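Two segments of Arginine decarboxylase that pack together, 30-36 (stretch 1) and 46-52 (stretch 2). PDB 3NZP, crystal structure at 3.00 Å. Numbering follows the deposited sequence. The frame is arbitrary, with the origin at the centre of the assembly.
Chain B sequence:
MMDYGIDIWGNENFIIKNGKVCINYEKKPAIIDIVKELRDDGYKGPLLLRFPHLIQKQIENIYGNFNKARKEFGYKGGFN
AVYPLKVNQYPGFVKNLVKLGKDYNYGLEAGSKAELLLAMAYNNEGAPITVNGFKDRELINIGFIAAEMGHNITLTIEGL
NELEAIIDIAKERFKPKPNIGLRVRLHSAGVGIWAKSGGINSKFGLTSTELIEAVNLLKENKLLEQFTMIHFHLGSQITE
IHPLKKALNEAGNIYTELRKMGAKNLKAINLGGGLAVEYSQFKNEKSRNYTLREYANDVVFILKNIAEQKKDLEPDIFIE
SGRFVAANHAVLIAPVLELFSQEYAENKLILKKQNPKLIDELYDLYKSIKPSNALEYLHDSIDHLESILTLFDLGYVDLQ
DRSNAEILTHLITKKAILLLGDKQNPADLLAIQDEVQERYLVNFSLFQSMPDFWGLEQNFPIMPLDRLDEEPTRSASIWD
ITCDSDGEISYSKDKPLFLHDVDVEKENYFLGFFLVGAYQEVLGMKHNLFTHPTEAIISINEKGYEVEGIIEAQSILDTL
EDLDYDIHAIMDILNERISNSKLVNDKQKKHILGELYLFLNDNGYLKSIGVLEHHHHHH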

ATOM      1  N   ALA B  30      16.636 -11.827  25.496  1.00 49.30           N
ATOM      2  CA  ALA B  30      16.240 -12.503  24.264  1.00 52.52           C
ATOM      3  C   ALA B  30      14.818 -12.128  23.887  1.00 55.04           C
ATOM      4  O   ALA B  30      13.931 -12.060  24.742  1.00 50.81           O
ATOM      5  N   ILE B  31      14.604 -11.883  22.598  1.00 60.20           N
ATOM      6  CA  ILE B  31      13.283 -11.506  22.097  1.00 55.01           C
ATOM      7  C   ILE B  31      12.297 -12.646  22.330  1.00 54.33           C
ATOM      8  O   ILE B  31      11.174 -12.418  22.777  1.00 51.82           O
ATOM      9  N   ILE B  32      12.734 -13.871  22.045  1.00 52.81           N
ATOM     10  CA  ILE B  32      11.899 -15.051  22.226  1.00 49.67           C
ATOM     11  C   ILE B  32      11.344 -15.135  23.646  1.00 47.67           C
ATOM     12  O   ILE B  32      10.267 -15.682  23.859  1.00 48.91           O
ATOM     13  N   ASP B  33      12.090 -14.606  24.613  1.00 51.20           N
ATOM     14  CA  ASP B  33      11.660 -14.623  26.015  1.00 55.94           C
ATOM     15  C   ASP B  33      10.549 -13.611  26.239  1.00 54.23           C
ATOM     16  O   ASP B  33       9.551 -13.896  26.906  1.00 56.72           O
ATOM     17  N   ILE B  34      10.741 -12.415  25.697  1.00 55.69           N
ATOM     18  CA  ILE B  34       9.755 -11.353  25.836  1.00 50.50           C
ATOM     19  C   ILE B  34       8.464 -11.815  25.182  1.00 48.45           C
ATOM     20  O   ILE B  34       7.378 -11.612  25.727  1.00 49.71           O
ATOM     21  N   VAL B  35       8.581 -12.454  24.020  1.00 49.71           N
ATOM     22  CA  VAL B  35       7.395 -12.943  23.317  1.00 51.79           C
ATOM     23  C   VAL B  35       6.634 -13.913  24.207  1.00 53.93           C
ATOM     24  O   VAL B  35       5.453 -13.699  24.496  1.00 52.68           O
ATOM     25  N   LYS B  36       7.318 -14.972  24.638  1.00 55.11           N
ATOM     26  CA  LYS B  36       6.712 -15.986  25.498  1.00 49.64           C
ATOM     27  C   LYS B  36       5.932 -15.369  26.656  1.00 51.90           C
ATOM     28  O   LYS B  36       4.782 -15.743  26.907  1.00 51.93           O
ATOM     29  N   PRO B  46       0.218 -12.335  15.979  1.00 38.80           N
ATOM     30  CA  PRO B  46       1.410 -11.544  15.673  1.00 30.80           C
ATOM     31  C   PRO B  46       1.544 -10.331  16.565  1.00 32.84           C
ATOM     32  O   PRO B  46       0.548  -9.688  16.906  1.00 37.08           O
ATOM     33  N   LEU B  47       2.766 -10.017  16.967  1.00 28.45           N
ATOM     34  CA  LEU B  47       2.959  -8.839  17.788  1.00 33.31           C
ATOM     35  C   LEU B  47       4.117  -7.988  17.322  1.00 37.02           C
ATOM     36  O   LEU B  47       5.139  -8.486  16.857  1.00 41.68           O
ATOM     37  N   LEU B  48       3.921  -6.679  17.426  1.00 34.56           N
ATOM     38  CA  LEU B  48       4.935  -5.720  17.048  1.00 27.95           C
ATOM     39  C   LEU B  48       5.585  -5.218  18.337  1.00 32.83           C
ATOM     40  O   LEU B  48       4.898  -4.709  19.215  1.00 34.40           O
ATOM     41  N   LEU B  49       6.900  -5.377  18.458  1.00 39.07           N
ATOM     42  CA  LEU B  49       7.605  -4.919  19.652  1.00 36.11           C
ATOM     43  C   LEU B  49       8.404  -3.659  19.363  1.00 36.87           C
ATOM     44  O   LEU B  49       9.046  -3.552  18.319  1.00 38.10           O
ATOM     45  N   ARG B  50       8.348  -2.700  20.284  1.00 32.86           N
ATOM     46  CA  ARG B  50       9.091  -1.457  20.143  1.00 32.71           C
ATOM     47  C   ARG B  50      10.134  -1.396  21.251  1.00 36.44           C
ATOM     48  O   ARG B  50       9.823  -1.600  22.432  1.00 36.43           O
ATOM     49  N   PHE B  51      11.371  -1.108  20.866  1.00 32.86           N
ATOM     50  CA  PHE B  51      12.468  -1.011  21.817  1.00 29.76           C
ATOM     51  C   PHE B  51      12.995   0.421  21.866  1.00 30.15           C
ATOM     52  O   PHE B  51      13.876   0.802  21.089  1.00 32.71           O
ATOM     53  N   PRO B  52      12.460   1.234  22.787  1.00 27.42           N
ATOM     54  CA  PRO B  52      12.885   2.624  22.925  1.00 31.60           C
ATOM     55  C   PRO B  52      14.401   2.768  22.947  1.00 39.40           C
ATOM     56  O   PRO B  52      14.946   3.706  22.370  1.00 47.49           O
TER

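One methyl carbon, CD1 of Leu-49, lies at the centre of this contact, within 4.5 Å of all three helix residues that reach the strand. Leu-49 CD1 stands 4.2 Å from Ile-31 CG2, 4.4 Å from Ile-34 CG2 and 4.4 Å from Val-35 CG2. The m,t rotamer of Leu-49 (chi1 -59°, chi2 -177°) places this carbon there, and the residue loses 50 Å² to the other stretch, the largest share of any.

The alternation expected of an extended chain selects the inward set: Leu-47, Leu-49 and Phe-51 direct their CA-to-CB bonds toward the helix, whereas Leu-48 and Arg-50 make no contact with it. On the helix, Ile-34 points toward the strand, and Ile-31 and Val-35 point sideways yet still touch it. Ile-31 and Ile-34 are both m,t; Val-35 is t.

At one end, Phe-51 (chi1 -67°, m) presents its ring edge to Ile-34, with CD1 of Ile-34 3.9 Å from CE1 of Phe-51; Ile-31 CG1 approaches Phe-51 CZ obliquely at 4.4 Å. At the other, Leu-47 (p,t) meets Val-35, CD1 to CG1, at 4.5 Å.

No hydrogen bond crosses the interface, and every side-chain contact between the two stretches is carbon to carbon. Asp-33 and Arg-50 find their side-chain hydrogen-bond partners elsewhere in the structure.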

ATOM      1  CB  ALA B  30      16.343 -14.019  24.437  1.00 50.89           C
ATOM      2  CB  ILE B  31      13.361 -11.154  20.595  1.00 44.51           C
ATOM      3  CG1 ILE B  31      14.212  -9.905  20.405  1.00 35.02           C
ATOM      4  CG2 ILE B  31      11.995 -10.868  20.047  1.00 43.89           C
ATOM      5  CD1 ILE B  31      14.564  -9.640  18.970  1.00 50.68           C
ATOM      6  CB  ILE B  32      12.692 -16.337  21.947  1.00 47.74           C
ATOM      7  CG1 ILE B  32      11.769 -17.550  22.015  1.00 40.42           C
ATOM      8  CG2 ILE B  32      13.819 -16.468  22.951  1.00 60.33           C
ATOM      9  CD1 ILE B  32      10.879 -17.690  20.823  1.00 36.38           C
ATOM     10  CB  ASP B  33      12.818 -14.269  26.956  1.00 60.01           C
ATOM     11  CG  ASP B  33      13.798 -15.416  27.160  1.00 60.42           C
ATOM     12  OD1 ASP B  33      14.826 -15.179  27.834  1.00 59.64           O
ATOM     13  OD2 ASP B  33      13.546 -16.539  26.665  1.00 60.09           O
ATOM     14  CB  ILE B  34      10.250 -10.052  25.174  1.00 47.14           C
ATOM     15  CG1 ILE B  34      11.586  -9.638  25.791  1.00 44.21           C
ATOM     16  CG2 ILE B  34       9.241  -8.942  25.389  1.00 44.37           C
ATOM     17  CD1 ILE B  34      12.270  -8.522  25.061  1.00 43.60           C
ATOM     18  CB  VAL B  35       7.757 -13.656  21.996  1.00 48.72           C
ATOM     19  CG1 VAL B  35       6.499 -14.217  21.350  1.00 48.20           C
ATOM     20  CG2 VAL B  35       8.425 -12.683  21.058  1.00 51.41           C
ATOM     21  CB  LYS B  36       7.781 -16.925  26.050  1.00 49.05           C
ATOM     22  CG  LYS B  36       8.225 -18.012  25.098  1.00 58.95           C
ATOM     23  CD  LYS B  36       9.201 -18.949  25.807  1.00 72.04           C
ATOM     24  CE  LYS B  36       9.444 -20.245  25.034  1.00 75.86           C
ATOM     25  NZ  LYS B  36      10.097 -20.043  23.709  1.00 82.93           N
ATOM     26  CB  PRO B  46       1.188 -11.151  14.225  1.00 29.60           C
ATOM     27  CG  PRO B  46      -0.289 -10.941  14.178  1.00 32.07           C
ATOM     28  CD  PRO B  46      -0.824 -12.126  14.958  1.00 41.01           C
ATOM     29  CB  LEU B  47       3.133  -9.188  19.264  1.00 32.80           C
ATOM     30  CG  LEU B  47       3.926 -10.429  19.637  1.00 54.57           C
ATOM     31  CD1 LEU B  47       4.512 -10.247  21.024  1.00 56.68           C
ATOM     32  CD2 LEU B  47       3.008 -11.664  19.603  1.00 67.89           C
ATOM     33  CB  LEU B  48       4.304  -4.557  16.305  1.00 23.02           C
ATOM     34  CG  LEU B  48       5.301  -3.455  15.944  1.00 22.00           C
ATOM     35  CD1 LEU B  48       6.287  -4.008  14.934  1.00 15.89           C
ATOM     36  CD2 LEU B  48       4.578  -2.234  15.380  1.00 17.92           C
ATOM     37  CB  LEU B  49       8.552  -5.996  20.171  1.00 32.75           C
ATOM     38  CG  LEU B  49       7.850  -7.308  20.520  1.00 31.95           C
ATOM     39  CD1 LEU B  49       8.840  -8.312  21.095  1.00 33.82           C
ATOM     40  CD2 LEU B  49       6.758  -7.008  21.519  1.00 34.24           C
ATOM     41  CB  ARG B  50       8.172  -0.244  20.263  1.00 24.69           C
ATOM     42  CG  ARG B  50       7.222  -0.026  19.123  1.00 27.11           C
ATOM     43  CD  ARG B  50       6.467   1.293  19.318  1.00 34.72           C
ATOM     44  NE  ARG B  50       5.159   1.290  18.657  1.00 39.26           N
ATOM     45  CZ  ARG B  50       4.975   1.211  17.341  1.00 39.60           C
ATOM     46  NH1 ARG B  50       6.021   1.133  16.524  1.00 31.92           N
ATOM     47  NH2 ARG B  50       3.742   1.197  16.849  1.00 35.66           N
ATOM     48  CB  PHE B  51      13.584  -1.970  21.408  1.00 27.33           C
ATOM     49  CG  PHE B  51      13.208  -3.413  21.530  1.00 32.21           C
ATOM     50  CD1 PHE B  51      13.202  -4.037  22.775  1.00 28.08           C
ATOM     51  CD2 PHE B  51      12.866  -4.153  20.400  1.00 35.09           C
ATOM     52  CE1 PHE B  51      12.866  -5.374  22.897  1.00 29.37           C
ATOM     53  CE2 PHE B  51      12.522  -5.497  20.507  1.00 34.60           C
ATOM     54  CZ  PHE B  51      12.525  -6.113  21.763  1.00 38.77           C
ATOM     55  CB  PRO B  52      12.253   3.052  24.240  1.00 27.20           C
ATOM     56  CG  PRO B  52      11.031   2.218  24.311  1.00 25.64           C
ATOM     57  CD  PRO B  52      11.522   0.875  23.856  1.00 31.69           C
TER